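Local coordinates for thioredoxin family protein (PDB 2YP6) that probably acts as a surface-exposed thioredoxin-fold lipoprotein oxidoreductase that helps Streptococcus pneumoniae resist extracellular oxidative stress, at residues 104-110 and 133-139; 163-167 and 180-184. All blocks are in the same frame, centred on the assembly; numbering follows the deposited sequence.

Overall arrangement
Both interactions reach the same mixed beta sheet, but at different depths. Interaction 1 is buried near the middle of the molecule, its centre about 6 Å from the centre of the chain. It pairs two neighbouring parallel strands, 102-108 and 135-137, through backbone hydrogen bonds, apolar side chains and one threonine hydroxyl. Interaction 2 is a surface contact, its centre about 14 Å from the centre of the chain. It sets the outermost strand 164-169 against the end of helix 174-182. One salt bridge and a few carbon and sulfur contacts make up its chemistry. The centres of the two contacts lie about 20 Å apart. Along the chain, interaction 1 closes before interaction 2 opens.

Interaction 1 of 2, residues 104-110 and 133-139; sequences ILTVIAP and IPVLYDT
Thr106 meets Pro134 twice. Its OG1 sits between the backbone N and the carbonyl carbon (chi1 81°) and reaches Pro134 O at 2.8 Å. Thr106 N also binds this oxygen, from above the carbonyl plane, so two donors of one residue grip it. OG1 bonds to Trp77 as well. The methyl CG2 of Thr106 presses on Ile133 CG2 at 3.5 Å, tight for two carbons, with the side chains crossing at about a right angle. On the same face of the sheet, Ile108 CG1 packs on Val135 CG1 at 3.8 Å. The Ile108 and Tyr137 side chains lie side by side, pointing the same way, and Ile108 CD1 touches Tyr137 CE1 at 3.8 Å. Pro110 CG approaches the ring obliquely. Phe121 of helix 120-127 covers Ile108 and Val135. On the other face stand Val107 and Leu136. Val107 CG1 also lies 3.7 Å from CB of Asp138, just past the strand. The Asp138 carboxylate is hydrogen-bonded to Thr143 OG1 and Phe144 N. Leu136 N to Thr106 O, Ile108 N to Leu136 O and Asp138 N to Ile108 O complete the backbone ladder. Strand 102-108, helix 120-127 and strand 135-137 form a beta-alpha-beta crossover within the thioredoxin fold.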
loop_
_atom_site.group_PDB
_atom_site.type_symbol
_atom_site.label_atom_id
_atom_site.label_comp_id
_atom_site.label_asym_id
_atom_site.label_seq_id
_atom_site.Cartn_x
_atom_site.Cartn_y
_atom_site.Cartn_z
ATOM N N ILE A 104 3.818 6.089 2.714
ATOM C CA ILE A 104 3.180 4.784 2.761
ATOM C C ILE A 104 1.695 4.864 2.375
ATOM O O ILE A 104 0.937 5.687 2.926
ATOM C CB ILE A 104 3.290 4.169 4.179
ATOM C CG1 ILE A 104 4.757 3.983 4.545
ATOM C CG2 ILE A 104 2.516 2.894 4.245
ATOM C CD1 ILE A 104 5.029 3.941 6.039
ATOM N N LEU A 105 1.294 3.997 1.444
ATOM C CA LEU A 105 -0.101 3.858 1.025
ATOM C C LEU A 105 -0.408 2.383 0.949
ATOM O O LEU A 105 0.411 1.593 0.455
ATOM C CB LEU A 105 -0.364 4.436 -0.369
ATOM C CG LEU A 105 -0.167 5.929 -0.580
ATOM C CD1 LEU A 105 -0.397 6.285 -2.049
ATOM C CD2 LEU A 105 -1.076 6.722 0.320
ATOM N N THR A 106 -1.573 1.997 1.452
ATOM C CA THR A 106 -2.000 0.612 1.318
ATOM C C THR A 106 -3.347 0.595 0.632
ATOM O O THR A 106 -4.080 1.570 0.721
ATOM C CB THR A 106 -2.039 -0.150 2.653
ATOM O OG1 THR A 106 -3.257 0.142 3.357
ATOM C CG2 THR A 106 -0.816 0.194 3.510
ATOM N N VAL A 107 -3.642 -0.517 -0.042
ATOM C CA VAL A 107 -4.846 -0.684 -0.835
ATOM C C VAL A 107 -5.536 -2.012 -0.505
ATOM O O VAL A 107 -4.892 -3.074 -0.483
ATOM C CB VAL A 107 -4.525 -0.660 -2.348
ATOM C CG1 VAL A 107 -5.836 -0.625 -3.177
ATOM C CG2 VAL A 107 -3.593 0.517 -2.712
ATOM N N ILE A 108 -6.835 -1.936 -0.233
ATOM C CA ILE A 108 -7.685 -3.121 -0.119
ATOM C C ILE A 108 -8.786 -3.005 -1.171
ATOM O O ILE A 108 -8.983 -1.956 -1.770
ATOM C CB ILE A 108 -8.311 -3.288 1.283
ATOM C CG1 ILE A 108 -9.256 -2.143 1.581
ATOM C CG2 ILE A 108 -7.246 -3.368 2.355
ATOM C CD1 ILE A 108 -10.190 -2.349 2.770
ATOM N N ALA A 109 -9.503 -4.097 -1.382
ATOM C CA ALA A 109 -10.607 -4.142 -2.321
ATOM C C ALA A 109 -11.857 -4.475 -1.523
ATOM O O ALA A 109 -12.226 -5.657 -1.392
ATOM C CB ALA A 109 -10.347 -5.191 -3.369
ATOM N N PRO A 110 -12.489 -3.446 -0.941
ATOM C CA PRO A 110 -13.566 -3.708 0.014
ATOM C C PRO A 110 -14.720 -4.490 -0.630
ATOM O O PRO A 110 -15.105 -4.210 -1.762
ATOM C CB PRO A 110 -14.007 -2.319 0.471
ATOM C CG PRO A 110 -13.380 -1.358 -0.436
ATOM C CD PRO A 110 -12.229 -2.008 -1.126
ATOM N N ILE A 133 -1.912 4.387 9.195
ATOM C CA ILE A 133 -1.604 3.770 7.910
ATOM C C ILE A 133 -2.741 4.104 6.960
ATOM O O ILE A 133 -3.867 3.734 7.236
ATOM C CB ILE A 133 -1.527 2.230 8.026
ATOM C CG1 ILE A 133 -0.347 1.823 8.897
ATOM C CG2 ILE A 133 -1.407 1.580 6.637
ATOM C CD1 ILE A 133 0.975 2.361 8.418
ATOM N N PRO A 134 -2.460 4.816 5.854
ATOM C CA PRO A 134 -3.522 5.034 4.865
ATOM C C PRO A 134 -4.046 3.754 4.267
ATOM O O PRO A 134 -3.280 2.869 3.842
ATOM C CB PRO A 134 -2.830 5.866 3.781
ATOM C CG PRO A 134 -1.704 6.522 4.474
ATOM C CD PRO A 134 -1.230 5.552 5.491
ATOM N N VAL A 135 -5.365 3.657 4.205
ATOM C CA VAL A 135 -5.976 2.536 3.521
ATOM C C VAL A 135 -6.876 3.078 2.436
ATOM O O VAL A 135 -7.812 3.827 2.715
ATOM C CB VAL A 135 -6.818 1.657 4.464
ATOM C CG1 VAL A 135 -7.456 0.506 3.684
ATOM C CG2 VAL A 135 -5.978 1.129 5.621
ATOM N N LEU A 136 -6.571 2.700 1.204
ATOM C CA LEU A 136 -7.329 3.151 0.055
ATOM C C LEU A 136 -8.273 2.040 -0.396
ATOM O O LEU A 136 -7.917 0.861 -0.377
ATOM C CB LEU A 136 -6.385 3.513 -1.076
ATOM C CG LEU A 136 -5.312 4.561 -0.742
ATOM C CD1 LEU A 136 -4.610 4.936 -2.023
ATOM C CD2 LEU A 136 -5.883 5.784 -0.031
ATOM N N TYR A 137 -9.461 2.443 -0.828
ATOM C CA TYR A 137 -10.530 1.511 -1.173
ATOM C C TYR A 137 -10.610 1.327 -2.671
ATOM O O TYR A 137 -11.143 2.172 -3.380
ATOM C CB TYR A 137 -11.853 2.073 -0.707
ATOM C CG TYR A 137 -12.116 2.000 0.783
ATOM C CD1 TYR A 137 -11.271 1.310 1.635
ATOM C CD2 TYR A 137 -13.240 2.596 1.321
ATOM C CE1 TYR A 137 -11.534 1.238 3.014
ATOM C CE2 TYR A 137 -13.520 2.518 2.680
ATOM C CZ TYR A 137 -12.667 1.835 3.520
ATOM O OH TYR A 137 -12.946 1.777 4.872
ATOM N N ASP A 138 -10.134 0.186 -3.143
ATOM C CA ASP A 138 -10.221 -0.174 -4.552
ATOM C C ASP A 138 -11.591 -0.819 -4.813
ATOM O O ASP A 138 -11.700 -2.019 -5.022
ATOM C CB ASP A 138 -9.100 -1.138 -4.907
ATOM C CG ASP A 138 -8.871 -1.236 -6.395
ATOM O OD1 ASP A 138 -9.186 -0.257 -7.098
ATOM O OD2 ASP A 138 -8.366 -2.279 -6.847
ATOM N N THR A 139 -12.624 0.002 -4.827
ATOM C CA THR A 139 -14.011 -0.477 -4.896
ATOM C C THR A 139 -14.414 -1.092 -6.234
ATOM O O THR A 139 -15.489 -1.690 -6.349
ATOM C CB THR A 139 -14.984 0.659 -4.589
ATOM O OG1 THR A 139 -14.708 1.753 -5.487
ATOM C CG2 THR A 139 -14.849 1.088 -3.149
#

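Interaction 2 of 2, residues 163-167 and 180-184; sequences KIGKI and AFKEM
Lys166 places CG beside its backbone N (chi1 -63°), then bends at chi2 and runs extended to NZ. Glu183 turns CG between its own backbone N and carbonyl carbon (chi1 59°), and the chain extends beyond it towards the lysine. The two side chains cross at about a right angle and meet in a salt bridge. The contact joins the edge strand 164-169 of the thioredoxin-fold sheet to the end of helix 174-182. Gly165 and Lys166 form a classic beta bulge opposite Leu157 of strand 154-158.

The aliphatic part of Lys166 lies over the methyl of Ala180. Its CE is 3.8 Å from Ala180 CB, and CD is nearly as close. Ala180 also touches Leu157, so its methyl meets the edge strand and its neighbour, strand 154-158. Farther along the chain, Met184 turns back to the bulge. Its SD lies 4.1 Å from Gly165 CA, directly against the backbone, since glycine has no side chain, and Met184 CE comes 4.2 Å from Lys166 CG. Met184 also packs on Leu157 and Asp159.

Apolar contact thus lies beneath the lysine chain, and the charged pair sits at its end. Glu183 is exposed, so solvent probably weakens the attraction. Lys166 NZ meets Glu183 OE2 at 2.9 Å from above the carboxylate plane, 64° out of it.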
loop_
_atom_site.group_PDB
_atom_site.type_symbol
_atom_site.label_atom_id
_atom_site.label_comp_id
_atom_site.label_asym_id
_atom_site.label_seq_id
_atom_site.Cartn_x
_atom_site.Cartn_y
_atom_site.Cartn_z
ATOM N N LYS A 163 8.388 5.766 -11.134
ATOM C CA LYS A 163 8.693 4.465 -11.734
ATOM C C LYS A 163 8.745 3.379 -10.691
ATOM O O LYS A 163 9.226 3.594 -9.584
ATOM C CB LYS A 163 10.070 4.459 -12.415
ATOM C CG LYS A 163 10.379 5.645 -13.250
ATOM C CD LYS A 163 9.477 5.771 -14.390
ATOM C CE LYS A 163 10.077 6.773 -15.353
ATOM N NZ LYS A 163 9.278 6.838 -16.587
ATOM N N ILE A 164 8.302 2.186 -11.050
ATOM C CA ILE A 164 8.461 1.059 -10.153
ATOM C C ILE A 164 9.963 0.798 -9.946
ATOM O O ILE A 164 10.709 0.555 -10.910
ATOM C CB ILE A 164 7.741 -0.188 -10.674
ATOM C CG1 ILE A 164 6.230 0.062 -10.695
ATOM C CG2 ILE A 164 8.091 -1.389 -9.779
ATOM C CD1 ILE A 164 5.425 -1.075 -11.333
ATOM N N GLY A 165 10.409 0.866 -8.700
ATOM C CA GLY A 165 11.804 0.579 -8.366
ATOM C C GLY A 165 12.021 -0.842 -7.897
ATOM O O GLY A 165 12.949 -1.510 -8.356
ATOM N N LYS A 166 11.166 -1.318 -6.991
ATOM C CA LYS A 166 11.220 -2.705 -6.537
ATOM C C LYS A 166 9.824 -3.259 -6.380
ATOM O O LYS A 166 8.888 -2.501 -6.196
ATOM C CB LYS A 166 11.922 -2.838 -5.183
ATOM C CG LYS A 166 13.374 -2.419 -5.195
ATOM C CD LYS A 166 14.254 -3.419 -4.453
ATOM C CE LYS A 166 15.699 -2.943 -4.369
ATOM N NZ LYS A 166 16.553 -3.968 -3.749
ATOM N N ILE A 167 9.718 -4.578 -6.457
ATOM C CA ILE A 167 8.496 -5.299 -6.163
ATOM C C ILE A 167 8.853 -6.425 -5.202
ATOM O O ILE A 167 9.839 -7.143 -5.398
ATOM C CB ILE A 167 7.878 -5.937 -7.433
ATOM C CG1 ILE A 167 7.715 -4.895 -8.548
ATOM C CG2 ILE A 167 6.518 -6.582 -7.086
ATOM C CD1 ILE A 167 7.371 -5.486 -9.865
ATOM N N ALA A 180 16.112 -0.331 0.196
ATOM C CA ALA A 180 15.646 -0.286 -1.191
ATOM C C ALA A 180 15.417 1.156 -1.623
ATOM O O ALA A 180 15.849 1.573 -2.694
ATOM C CB ALA A 180 14.354 -1.110 -1.357
ATOM N N PHE A 181 14.721 1.926 -0.794
ATOM C CA PHE A 181 14.455 3.311 -1.142
ATOM C C PHE A 181 15.746 4.137 -1.277
ATOM O O PHE A 181 15.825 5.083 -2.095
ATOM C CB PHE A 181 13.501 3.929 -0.140
ATOM C CG PHE A 181 12.067 3.537 -0.339
ATOM C CD1 PHE A 181 11.433 3.705 -1.565
ATOM C CD2 PHE A 181 11.325 3.022 0.719
ATOM C CE1 PHE A 181 10.101 3.383 -1.729
ATOM C CE2 PHE A 181 10.005 2.693 0.565
ATOM C CZ PHE A 181 9.380 2.873 -0.664
ATOM N N LYS A 182 16.771 3.778 -0.515
ATOM C CA LYS A 182 18.064 4.444 -0.664
ATOM C C LYS A 182 18.722 4.191 -2.009
ATOM O O LYS A 182 19.487 5.041 -2.492
ATOM C CB LYS A 182 19.022 4.038 0.452
ATOM C CG LYS A 182 18.676 4.655 1.755
ATOM C CD LYS A 182 19.620 4.203 2.834
ATOM C CE LYS A 182 19.208 4.794 4.158
ATOM N NZ LYS A 182 18.354 3.857 4.919
ATOM N N GLU A 183 18.458 3.038 -2.621
ATOM C CA GLU A 183 19.086 2.723 -3.909
ATOM C C GLU A 183 18.251 3.158 -5.124
ATOM O O GLU A 183 18.625 2.896 -6.270
ATOM C CB GLU A 183 19.506 1.232 -3.997
ATOM C CG GLU A 183 18.415 0.161 -3.833
ATOM C CD GLU A 183 18.926 -1.274 -4.155
ATOM O OE1 GLU A 183 19.441 -1.483 -5.265
ATOM O OE2 GLU A 183 18.819 -2.192 -3.307
ATOM N N MET A 184 17.120 3.805 -4.855
ATOM C CA MET A 184 16.233 4.357 -5.872
ATOM C C MET A 184 16.393 5.841 -6.037
ATOM O O MET A 184 16.703 6.531 -5.074
ATOM C CB MET A 184 14.790 4.196 -5.382
ATOM C CG MET A 184 14.056 3.103 -6.014
ATOM S SD MET A 184 12.472 3.036 -5.190
ATOM C CE MET A 184 12.838 1.640 -4.238
#